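Local coordinates for organic hydroperoxide resistance protein (Elizabethkingia anophelis NUHP1, PDB 6D9N) that probably reduces organic hydroperoxides with a pair of redox-active cysteines, as a thiol-dependent peroxidase of the OsmC/Ohr family, and so protects the cell from them, at the interface of chains A and B. Residues are numbered along the deposited sequence; one frame, centred on the assembly and turned at random. Chains: chain A/B, Organic hydroperoxide resistance protein.

Contact 1: the interface of chains A and B. Residues chain A 41, 43-44, 55, 92; chain B 12-13.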
ATOM      1  N   PRO A  41      -5.943  12.160  -9.051  1.00 12.36           N
ATOM      2  CA  PRO A  41      -7.396  12.326  -9.005  1.00 12.93           C
ATOM      3  C   PRO A  41      -7.753  13.810  -9.038  1.00 13.32           C
ATOM      4  O   PRO A  41      -6.913  14.701  -8.798  1.00 13.55           O
ATOM      5  CB  PRO A  41      -7.758  11.723  -7.646  1.00 12.84           C
ATOM      6  CG  PRO A  41      -6.556  11.977  -6.806  1.00 12.68           C
ATOM      7  CD  PRO A  41      -5.365  11.852  -7.724  1.00 12.45           C
ATOM      8  N   GLY A  43      -9.340  15.672  -7.038  1.00 14.50           N
ATOM      9  CA  GLY A  43      -9.153  16.394  -5.793  1.00 15.05           C
ATOM     10  C   GLY A  43      -7.728  16.835  -5.546  1.00 15.65           C
ATOM     11  O   GLY A  43      -7.505  17.748  -4.741  1.00 17.12           O
ATOM     12  N   LEU A  44      -6.762  16.233  -6.242  1.00 15.77           N
ATOM     13  CA  LEU A  44      -5.359  16.616  -6.135  1.00 16.11           C
ATOM     14  C   LEU A  44      -4.888  17.356  -7.381  1.00 18.10           C
ATOM     15  O   LEU A  44      -3.675  17.415  -7.645  1.00 19.95           O
ATOM     16  CB  LEU A  44      -4.489  15.383  -5.858  1.00 15.46           C
ATOM     17  CG  LEU A  44      -4.782  14.669  -4.531  1.00 15.22           C
ATOM     18  CD1 LEU A  44      -3.915  13.430  -4.412  1.00 15.37           C
ATOM     19  CD2 LEU A  44      -4.579  15.640  -3.354  1.00 16.07           C
ATOM     20  N   GLU A  55      -2.860   6.208  -3.405  1.00  8.18           N
ATOM     21  CA  GLU A  55      -3.733   6.199  -2.241  1.00  8.08           C
ATOM     22  C   GLU A  55      -4.734   5.061  -2.370  1.00  7.53           C
ATOM     23  O   GLU A  55      -5.016   4.332  -1.401  1.00  7.99           O
ATOM     24  CB  GLU A  55      -4.479   7.534  -2.115  1.00  8.57           C
ATOM     25  CG  GLU A  55      -3.624   8.772  -1.896  1.00 10.37           C
ATOM     26  CD  GLU A  55      -3.110   9.475  -3.169  1.00 11.59           C
ATOM     27  OE1 GLU A  55      -2.992   8.863  -4.242  1.00 11.24           O
ATOM     28  OE2 GLU A  55      -2.660  10.654  -3.033  1.00 13.83           O
ATOM     29  N   ILE A  92      -5.094  11.616   2.290  1.00  9.63           N
ATOM     30  CA  ILE A  92      -3.762  12.204   2.153  1.00  9.60           C
ATOM     31  C   ILE A  92      -3.843  13.692   2.466  1.00  9.69           C
ATOM     32  O   ILE A  92      -4.825  14.353   2.107  1.00 10.42           O
ATOM     33  CB  ILE A  92      -3.176  11.958   0.738  1.00  9.62           C
ATOM     34  CG1 ILE A  92      -1.773  12.555   0.628  1.00 10.63           C
ATOM     35  CG2 ILE A  92      -4.106  12.500  -0.357  1.00 10.61           C
ATOM     36  CD1 ILE A  92      -1.080  12.357  -0.694  1.00 12.79           C
TER
ATOM     37  N   LEU B  12      -6.772  16.353   1.925  1.00 12.84           N
ATOM     38  CA  LEU B  12      -6.975  16.861   0.572  1.00 13.35           C
ATOM     39  C   LEU B  12      -7.801  15.929  -0.289  1.00 12.79           C
ATOM     40  O   LEU B  12      -8.517  16.382  -1.186  1.00 14.37           O
ATOM     41  CB  LEU B  12      -5.614  17.045  -0.106  1.00 14.32           C
ATOM     42  CG  LEU B  12      -4.670  18.013   0.612  1.00 16.23           C
ATOM     43  CD1 LEU B  12      -3.283  17.960  -0.024  1.00 17.35           C
ATOM     44  CD2 LEU B  12      -5.229  19.444   0.582  1.00 17.43           C
ATOM     45  N   TYR B  13      -7.740  14.626  -0.022  1.00 11.72           N
ATOM     46  CA  TYR B  13      -8.356  13.632  -0.886  1.00 11.07           C
ATOM     47  C   TYR B  13      -8.488  12.348  -0.073  1.00 10.19           C
ATOM     48  O   TYR B  13      -7.580  12.008   0.691  1.00 10.68           O
ATOM     49  CB  TYR B  13      -7.465  13.380  -2.129  1.00 11.19           C
ATOM     50  CG  TYR B  13      -7.842  12.187  -2.983  1.00 10.46           C
ATOM     51  CD1 TYR B  13      -8.923  12.242  -3.854  1.00 11.03           C
ATOM     52  CD2 TYR B  13      -7.111  11.013  -2.920  1.00 10.72           C
ATOM     53  CE1 TYR B  13      -9.292  11.150  -4.624  1.00 11.26           C
ATOM     54  CE2 TYR B  13      -7.434   9.912  -3.706  1.00 10.86           C
ATOM     55  CZ  TYR B  13      -8.525   9.993  -4.567  1.00 10.72           C
ATOM     56  OH  TYR B  13      -8.823   8.887  -5.335  1.00 11.24           O
TER
HETATM   57  O   HOH W   1      -8.528  18.700  -2.550  1.00 21.55           O
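B:Tyr13 lays one face of its phenol ring against the pyrrolidine ring of A:Pro41 and hides 63 Å² of its surface under chain A. A:Pro41 CG stands 3.6 Å from the centroid of the B:Tyr13 ring, a CH-pi contact. The neighbouring CB of the proline is shifted toward the hydroxyl end and comes within 3.4 Å of B:Tyr13 CE1. The ring gets there because its CG is anti to the backbone N (chi1 169°), carrying the phenol away from the strand toward the loop at A:Pro41. A:Glu55, the conserved active-site glutamate of the family, comes loosely near the CE2 corner with its CB methylene.

A:Leu44 covers the base of the tyrosine. Its branch carbon CG packs 3.8 Å from B:Tyr13 CB, while its methyl CD2 meets B:Leu12 CB at 3.7 Å; the side chains of the two leucines cross at about a right angle. Beyond them, one water joins two carbonyls, 2.6 Å from A:Gly43 O and 2.7 Å from B:Leu12 O.

On the other flank, B:Leu12 N donates to A:Ile92 O (2.8 Å) and A:Ile92 N to B:Tyr13 O (3.0 Å), an antiparallel bridge. The start of B strand 11-20 thus lies between A strand 85-94 and the 3-10 helix 42-44, near the beginning of helix 54-77.

Contact 2: the interface of chains A and B. Residues chain A 9-14; chain B 90-92.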
ATOM      1  N   MET A   9      14.795 -11.058   9.582  1.00 31.94           N
ATOM      2  CA  MET A   9      13.551 -11.708   9.183  1.00 30.58           C
ATOM      3  C   MET A   9      13.819 -12.757   8.103  1.00 28.72           C
ATOM      4  O   MET A   9      14.572 -12.498   7.163  1.00 29.06           O
ATOM      5  CB  MET A   9      12.574 -10.653   8.655  1.00 30.93           C
ATOM      6  CG  MET A   9      11.187 -11.149   8.400  1.00 30.04           C
ATOM      7  SD  MET A   9      10.006  -9.909   7.787  1.00 27.82           S
ATOM      8  CE  MET A   9      10.580  -9.648   6.111  1.00 26.92           C
ATOM      9  N   LYS A  10      13.192 -13.926   8.225  1.00 26.70           N
ATOM     10  CA  LYS A  10      13.289 -14.984   7.219  1.00 24.85           C
ATOM     11  C   LYS A  10      12.235 -14.700   6.148  1.00 21.48           C
ATOM     12  O   LYS A  10      11.044 -14.930   6.356  1.00 21.42           O
ATOM     13  CB  LYS A  10      13.076 -16.332   7.890  1.00 26.41           C
ATOM     14  CG  LYS A  10      13.121 -17.553   7.009  1.00 27.71           C
ATOM     15  CD  LYS A  10      12.939 -18.738   7.958  1.00 29.39           C
ATOM     16  CE  LYS A  10      13.050 -20.102   7.315  1.00 30.16           C
ATOM     17  NZ  LYS A  10      12.782 -21.139   8.373  1.00 30.22           N
ATOM     18  N   THR A  11      12.659 -14.191   4.996  1.00 19.28           N
ATOM     19  CA  THR A  11      11.701 -13.749   3.992  1.00 18.42           C
ATOM     20  C   THR A  11      11.038 -14.955   3.329  1.00 16.99           C
ATOM     21  O   THR A  11      11.732 -15.864   2.847  1.00 19.12           O
ATOM     22  CB  THR A  11      12.433 -12.879   2.988  1.00 19.78           C
ATOM     23  OG1 THR A  11      13.037 -11.814   3.729  1.00 21.74           O
ATOM     24  CG2 THR A  11      11.460 -12.346   1.987  1.00 19.85           C
ATOM     25  N   LEU A  12       9.698 -14.972   3.326  1.00 14.80           N
ATOM     26  CA  LEU A  12       8.965 -16.099   2.767  1.00 14.05           C
ATOM     27  C   LEU A  12       8.590 -15.891   1.308  1.00 13.47           C
ATOM     28  O   LEU A  12       8.477 -16.870   0.547  1.00 14.21           O
ATOM     29  CB  LEU A  12       7.667 -16.263   3.551  1.00 14.80           C
ATOM     30  CG  LEU A  12       7.887 -16.628   5.024  1.00 16.30           C
ATOM     31  CD1 LEU A  12       6.560 -16.607   5.793  1.00 17.47           C
ATOM     32  CD2 LEU A  12       8.598 -17.973   5.195  1.00 17.29           C
ATOM     33  N   TYR A  13       8.380 -14.640   0.902  1.00 12.48           N
ATOM     34  CA  TYR A  13       7.889 -14.321  -0.432  1.00 11.86           C
ATOM     35  C   TYR A  13       8.306 -12.897  -0.750  1.00 11.76           C
ATOM     36  O   TYR A  13       8.243 -12.027   0.126  1.00 12.15           O
ATOM     37  CB  TYR A  13       6.351 -14.443  -0.451  1.00 11.95           C
ATOM     38  CG  TYR A  13       5.658 -13.928  -1.697  1.00 10.82           C
ATOM     39  CD1 TYR A  13       5.663 -14.652  -2.874  1.00 10.70           C
ATOM     40  CD2 TYR A  13       5.011 -12.695  -1.681  1.00 10.90           C
ATOM     41  CE1 TYR A  13       5.010 -14.198  -4.014  1.00 10.96           C
ATOM     42  CE2 TYR A  13       4.360 -12.207  -2.801  1.00 10.73           C
ATOM     43  CZ  TYR A  13       4.358 -12.949  -3.974  1.00 10.66           C
ATOM     44  OH  TYR A  13       3.677 -12.475  -5.084  1.00 11.12           O
ATOM     45  N   THR A  14       8.696 -12.663  -2.001  1.00 11.85           N
ATOM     46  CA  THR A  14       9.025 -11.316  -2.473  0.67 12.19           C
ATOM     47  C   THR A  14       8.349 -11.080  -3.810  1.00 11.67           C
ATOM     48  O   THR A  14       8.221 -11.997  -4.630  1.00 13.83           O
ATOM     49  CB  THR A  14      10.578 -11.108  -2.595  0.67 13.62           C
ATOM     50  OG1 THR A  14      11.199 -11.303  -1.313  0.67 14.84           O
ATOM     51  CG2 THR A  14      10.938  -9.708  -3.072  0.67 13.80           C
TER
ATOM     52  N   VAL B  90       9.092  -5.933  -2.530  1.00 10.09           N
ATOM     53  CA  VAL B  90       8.513  -6.071  -1.199  1.00 10.12           C
ATOM     54  C   VAL B  90       8.593  -7.522  -0.773  1.00 10.70           C
ATOM     55  O   VAL B  90       8.122  -8.414  -1.497  1.00 12.18           O
ATOM     56  CB  VAL B  90       7.037  -5.624  -1.229  1.00 10.77           C
ATOM     57  CG1 VAL B  90       6.337  -5.934   0.114  1.00 11.71           C
ATOM     58  CG2 VAL B  90       6.980  -4.134  -1.582  1.00 11.20           C
ATOM     59  N   GLY B  91       9.157  -7.758   0.400  1.00 11.10           N
ATOM     60  CA  GLY B  91       9.221  -9.083   0.990  1.00 10.75           C
ATOM     61  C   GLY B  91       8.338  -9.132   2.224  1.00 10.71           C
ATOM     62  O   GLY B  91       8.134  -8.123   2.895  1.00 11.85           O
ATOM     63  N   ILE B  92       7.855 -10.334   2.541  1.00 11.52           N
ATOM     64  CA  ILE B  92       7.070 -10.590   3.741  1.00 11.19           C
ATOM     65  C   ILE B  92       7.702 -11.750   4.493  1.00 11.51           C
ATOM     66  O   ILE B  92       8.163 -12.722   3.884  1.00 12.73           O
ATOM     67  CB  ILE B  92       5.577 -10.874   3.411  1.00 12.26           C
ATOM     68  CG1 ILE B  92       4.754 -11.122   4.688  1.00 12.70           C
ATOM     69  CG2 ILE B  92       5.402 -12.040   2.420  1.00 12.40           C
ATOM     70  CD1 ILE B  92       3.287 -11.401   4.540  1.00 14.71           C
TER
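The phenol ring of A:Tyr13 meets B:Ile92 at its CD2 corner, where the methyl CG2 of the isoleucine is 4.2 Å from A:Tyr13 CD2; in the twin contact a proline covers one face of the same ring. The firmer touch is lower on the tyrosine, between A:Tyr13 CB and B:Ile92 CG2 at 3.9 Å. B:Ile92 sends its longer branch, CG1, anti to its own backbone N (chi1 -179°), which leaves CG2 between the N and the carbonyl carbon and turned toward the tyrosine. The two side chains cross obliquely and meet mainly through the CB and CG2 pair.

The backbones supply the stronger evidence of pairing. A:Leu12 N donates to B:Ile92 O at 2.8 Å, with an angle of 162° at the hydrogen, and B:Ile92 N returns a bond to A:Tyr13 O at 3.0 Å. Between and beyond these bonds the chains remain close through their alpha carbons: B:Gly91 CA is 3.2 Å from A:Tyr13 O, and A:Thr14 CA is likewise 3.2 Å from B:Val90 O. The bridge between A:Thr14 and B:Gly91 extends the antiparallel register by another residue pair.

Both threonines add light cover with their methyls. A:Thr14 CG2, anti to its backbone N, leans to 3.5 Å from B:Val90 O, and A:Thr11 CG2 approaches B:Gly91 CA at 4.1 Å. B:Ile92 hides 46 Å² here, well above the other residues of the patch. By pairing strand 11-20 of chain A with strand 85-94 of chain B, the site continues a beta sheet from one subunit into the other and helps hold together the intertwined dimer typical of this family.

The C-alpha centres of contact 1 and contact 2 are about 31 Å apart, yet both use the same elements with the chains exchanged: strand 11-20 of one subunit against strand 85-94 of the other. The residue pairs of positions 12 and 13 with 92 therefore recur at each, as the two-fold symmetry requires. Contact 1 shows the side turned to the proline loop and the glutamate helix, whereas contact 2 follows the strand pairing further along. Each chain thus both lends its N-terminal strand and receives its partner's, a reciprocal exchange that ties the dimer at two separate places.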